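Local coordinates for protein lipid II:glycine glycyltransferase (Staphylococcus aureus, PDB 6SNR) that probably attaches the first glycine of the pentaglycine interpeptide bridge to the lysine of lipid II, using glycyl-tRNA as donor, in building the staphylococcal cell wall, at residues N20-Q25 against K315-Y320. Numbering follows the deposited sequence.
Sequences NGDLLQ and KSYYLY
Tyr317 and Lys315 reach from the sheet that holds strand 315-323 to Asp22, Leu23 and Gly21, in the loop between helices 8-17 and 27-33. That loop packs on the sheet that holds strand 68-78 through Asp22 and Leu24 on Arg74, so the contact joins the two sheets of this FemABX-family fold. The loop itself forms an Asx turn, with Asp22 OD2 accepting from Leu24 N at 3.0 Å. In Tyr317, CB points toward the loop, and CG stands anti to the carbonyl carbon (chi1 -48°). Farther out, CE1 and CZ both meet Leu23 CB at 3.7 Å, while Leu23 CD2 lies over one ring face; CE2 and CZ each come within 3.7 Å of Asp22 OD1, which sits at the ring edge. The tip, OH, has two partners: it donates to Asp22 OD1 at 2.8 Å and accepts from Leu23 N at 3.1 Å. The second bond is nearly straight (170°); in the first, OH comes from above the carboxylate, whose plane is turned 83° from the ring. Asp22 thus uses one oxygen within its own turn and the other across the contact. Lys315, extended beyond CG, has a salt bridge to Asp110 as well as its bond to the loop: NZ donates to the backbone oxygen Gly21 O at 2.6 Å, nearly in line with the carbonyl bond.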
ATOM      1  N   ASN A  20       5.948  15.734  -6.399  1.00 19.53           N
ATOM      2  CA  ASN A  20       6.874  14.669  -6.781  1.00 19.51           C
ATOM      3  C   ASN A  20       7.635  14.003  -5.640  1.00 21.63           C
ATOM      4  O   ASN A  20       8.612  13.298  -5.887  1.00 21.02           O
ATOM      5  CB  ASN A  20       7.851  15.176  -7.843  1.00 20.34           C
ATOM      6  CG  ASN A  20       7.155  15.563  -9.145  1.00 23.29           C
ATOM      7  OD1 ASN A  20       6.105  15.022  -9.503  1.00 25.82           O
ATOM      8  ND2 ASN A  20       7.792  16.443  -9.906  1.00 23.05           N
ATOM      9  N   GLY A  21       7.189  14.229  -4.404  1.00 17.56           N
ATOM     10  CA  GLY A  21       7.653  13.473  -3.270  1.00 18.16           C
ATOM     11  C   GLY A  21       7.249  12.014  -3.292  1.00 18.52           C
ATOM     12  O   GLY A  21       6.406  11.603  -4.103  1.00 19.07           O
ATOM     13  N   ASP A  22       7.894  11.219  -2.449  1.00 17.71           N
ATOM     14  CA  ASP A  22       7.647   9.768  -2.424  1.00 16.58           C
ATOM     15  C   ASP A  22       8.213   9.226  -1.146  1.00 15.86           C
ATOM     16  O   ASP A  22       9.229   9.759  -0.606  1.00 15.49           O
ATOM     17  CB  ASP A  22       8.271   9.041  -3.636  1.00 17.02           C
ATOM     18  CG  ASP A  22       7.756   7.620  -3.787  1.00 18.65           C
ATOM     19  OD1 ASP A  22       6.581   7.516  -4.267  1.00 22.86           O
ATOM     20  OD2 ASP A  22       8.422   6.655  -3.378  1.00 16.95           O
ATOM     21  N   LEU A  23       7.632   8.123  -0.687  1.00 15.00           N
ATOM     22  CA  LEU A  23       8.159   7.325   0.415  1.00 15.25           C
ATOM     23  C   LEU A  23       9.693   7.045   0.287  1.00 15.60           C
ATOM     24  O   LEU A  23      10.434   7.085   1.288  1.00 14.74           O
ATOM     25  CB  LEU A  23       7.406   5.995   0.478  1.00 16.67           C
ATOM     26  CG  LEU A  23       7.823   4.962   1.476  1.00 15.97           C
ATOM     27  CD1 LEU A  23       7.559   5.485   2.884  1.00 18.16           C
ATOM     28  CD2 LEU A  23       7.147   3.600   1.213  1.00 16.53           C
ATOM     29  N   LEU A  24      10.164   6.723  -0.921  1.00 14.34           N
ATOM     30  CA  LEU A  24      11.535   6.270  -1.093  1.00 15.77           C
ATOM     31  C   LEU A  24      12.567   7.414  -0.992  1.00 15.66           C
ATOM     32  O   LEU A  24      13.757   7.121  -1.017  1.00 16.75           O
ATOM     33  CB  LEU A  24      11.671   5.498  -2.426  1.00 18.15           C
ATOM     34  CG  LEU A  24      10.800   4.276  -2.653  1.00 19.64           C
ATOM     35  CD1 LEU A  24      11.337   3.358  -3.771  1.00 19.36           C
ATOM     36  CD2 LEU A  24      10.290   3.518  -1.454  1.00 21.07           C
ATOM     37  N   GLN A  25      12.096   8.666  -0.818  1.00 15.58           N
ATOM     38  CA  GLN A  25      12.947   9.824  -0.559  1.00 14.28           C
ATOM     39  C   GLN A  25      12.946  10.286   0.905  1.00 15.33           C
ATOM     40  O   GLN A  25      13.597  11.297   1.228  1.00 16.00           O
ATOM     41  CB  GLN A  25      12.645  10.961  -1.491  1.00 14.22           C
ATOM     42  CG  GLN A  25      13.083  10.696  -2.938  1.00 14.00           C
ATOM     43  CD  GLN A  25      14.607  10.775  -3.038  1.00 14.14           C
ATOM     44  OE1 GLN A  25      15.362   9.751  -3.177  1.00 16.75           O
ATOM     45  NE2 GLN A  25      15.047  11.945  -2.895  1.00 13.38           N
ATOM     46  N   LYS A 315       0.361  10.768  -0.166  1.00 17.68           N
ATOM     47  CA  LYS A 315       0.450   9.426  -0.793  1.00 17.05           C
ATOM     48  C   LYS A 315       0.426   8.347   0.276  1.00 15.76           C
ATOM     49  O   LYS A 315       1.187   8.384   1.225  1.00 16.70           O
ATOM     50  CB  LYS A 315       1.750   9.281  -1.641  1.00 17.08           C
ATOM     51  CG  LYS A 315       1.798  10.215  -2.828  1.00 19.62           C
ATOM     52  CD  LYS A 315       3.115  10.133  -3.575  1.00 21.64           C
ATOM     53  CE  LYS A 315       3.082  11.129  -4.718  1.00 24.84           C
ATOM     54  NZ  LYS A 315       4.297  11.047  -5.555  1.00 27.51           N
ATOM     55  N   SER A 316      -0.451   7.348   0.097  1.00 16.43           N
ATOM     56  CA  SER A 316      -0.405   6.155   0.896  1.00 15.83           C
ATOM     57  C   SER A 316      -0.096   4.963   0.020  1.00 14.84           C
ATOM     58  O   SER A 316      -0.344   4.990  -1.198  1.00 14.99           O
ATOM     59  CB  SER A 316      -1.714   5.920   1.693  1.00 18.24           C
ATOM     60  OG  SER A 316      -2.812   5.599   0.838  1.00 16.74           O
ATOM     61  N   TYR A 317       0.454   3.918   0.634  1.00 15.16           N
ATOM     62  CA  TYR A 317       0.936   2.726  -0.088  1.00 15.66           C
ATOM     63  C   TYR A 317       0.560   1.439   0.610  1.00 15.33           C
ATOM     64  O   TYR A 317       0.879   1.256   1.775  1.00 15.79           O
ATOM     65  CB  TYR A 317       2.469   2.725  -0.236  1.00 16.46           C
ATOM     66  CG  TYR A 317       3.101   4.020  -0.738  1.00 14.80           C
ATOM     67  CD1 TYR A 317       3.260   5.110   0.116  1.00 14.92           C
ATOM     68  CD2 TYR A 317       3.607   4.127  -2.027  1.00 16.98           C
ATOM     69  CE1 TYR A 317       3.833   6.259  -0.338  1.00 15.77           C
ATOM     70  CE2 TYR A 317       4.175   5.299  -2.497  1.00 16.81           C
ATOM     71  CZ  TYR A 317       4.346   6.356  -1.621  1.00 16.71           C
ATOM     72  OH  TYR A 317       4.929   7.535  -2.017  1.00 18.76           O
ATOM     73  N   TYR A 318      -0.110   0.532  -0.118  1.00 15.76           N
ATOM     74  CA  TYR A 318      -0.306  -0.842   0.319  1.00 16.07           C
ATOM     75  C   TYR A 318       0.943  -1.616  -0.052  1.00 17.85           C
ATOM     76  O   TYR A 318       1.155  -1.960  -1.205  1.00 18.50           O
ATOM     77  CB  TYR A 318      -1.571  -1.406  -0.409  1.00 16.29           C
ATOM     78  CG  TYR A 318      -1.697  -2.915  -0.337  1.00 18.95           C
ATOM     79  CD1 TYR A 318      -1.917  -3.547   0.862  1.00 19.10           C
ATOM     80  CD2 TYR A 318      -1.560  -3.689  -1.450  1.00 21.41           C
ATOM     81  CE1 TYR A 318      -2.059  -4.925   0.961  1.00 21.93           C
ATOM     82  CE2 TYR A 318      -1.713  -5.070  -1.381  1.00 21.97           C
ATOM     83  CZ  TYR A 318      -1.976  -5.674  -0.173  1.00 22.68           C
ATOM     84  OH  TYR A 318      -2.105  -7.068  -0.050  1.00 25.06           O
ATOM     85  N   LEU A 319       1.807  -1.838   0.924  1.00 17.20           N
ATOM     86  CA  LEU A 319       3.160  -2.346   0.681  1.00 20.30           C
ATOM     87  C   LEU A 319       3.224  -3.865   0.620  1.00 19.55           C
ATOM     88  O   LEU A 319       3.826  -4.410  -0.278  1.00 21.74           O
ATOM     89  CB  LEU A 319       4.108  -1.817   1.770  1.00 23.96           C
ATOM     90  CG  LEU A 319       5.444  -1.118   1.457  1.00 30.12           C
ATOM     91  CD1 LEU A 319       6.605  -1.655   2.277  1.00 32.10           C
ATOM     92  CD2 LEU A 319       5.811  -1.036  -0.015  1.00 32.78           C
ATOM     93  N   TYR A 320       2.583  -4.546   1.570  1.00 19.58           N
ATOM     94  CA  TYR A 320       2.581  -5.989   1.675  1.00 20.59           C
ATOM     95  C   TYR A 320       1.264  -6.429   2.301  1.00 19.76           C
ATOM     96  O   TYR A 320       0.765  -5.767   3.205  1.00 20.33           O
ATOM     97  CB  TYR A 320       3.723  -6.502   2.584  1.00 22.03           C
ATOM     98  CG  TYR A 320       5.120  -6.336   2.033  1.00 23.48           C
ATOM     99  CD1 TYR A 320       5.606  -7.212   1.102  1.00 27.72           C
ATOM    100  CD2 TYR A 320       5.966  -5.323   2.505  1.00 25.34           C
ATOM    101  CE1 TYR A 320       6.896  -7.075   0.577  1.00 28.82           C
ATOM    102  CE2 TYR A 320       7.251  -5.163   1.994  1.00 27.77           C
ATOM    103  CZ  TYR A 320       7.712  -6.050   1.050  1.00 28.78           C
ATOM    104  OH  TYR A 320       8.973  -5.916   0.534  1.00 30.66           O
TER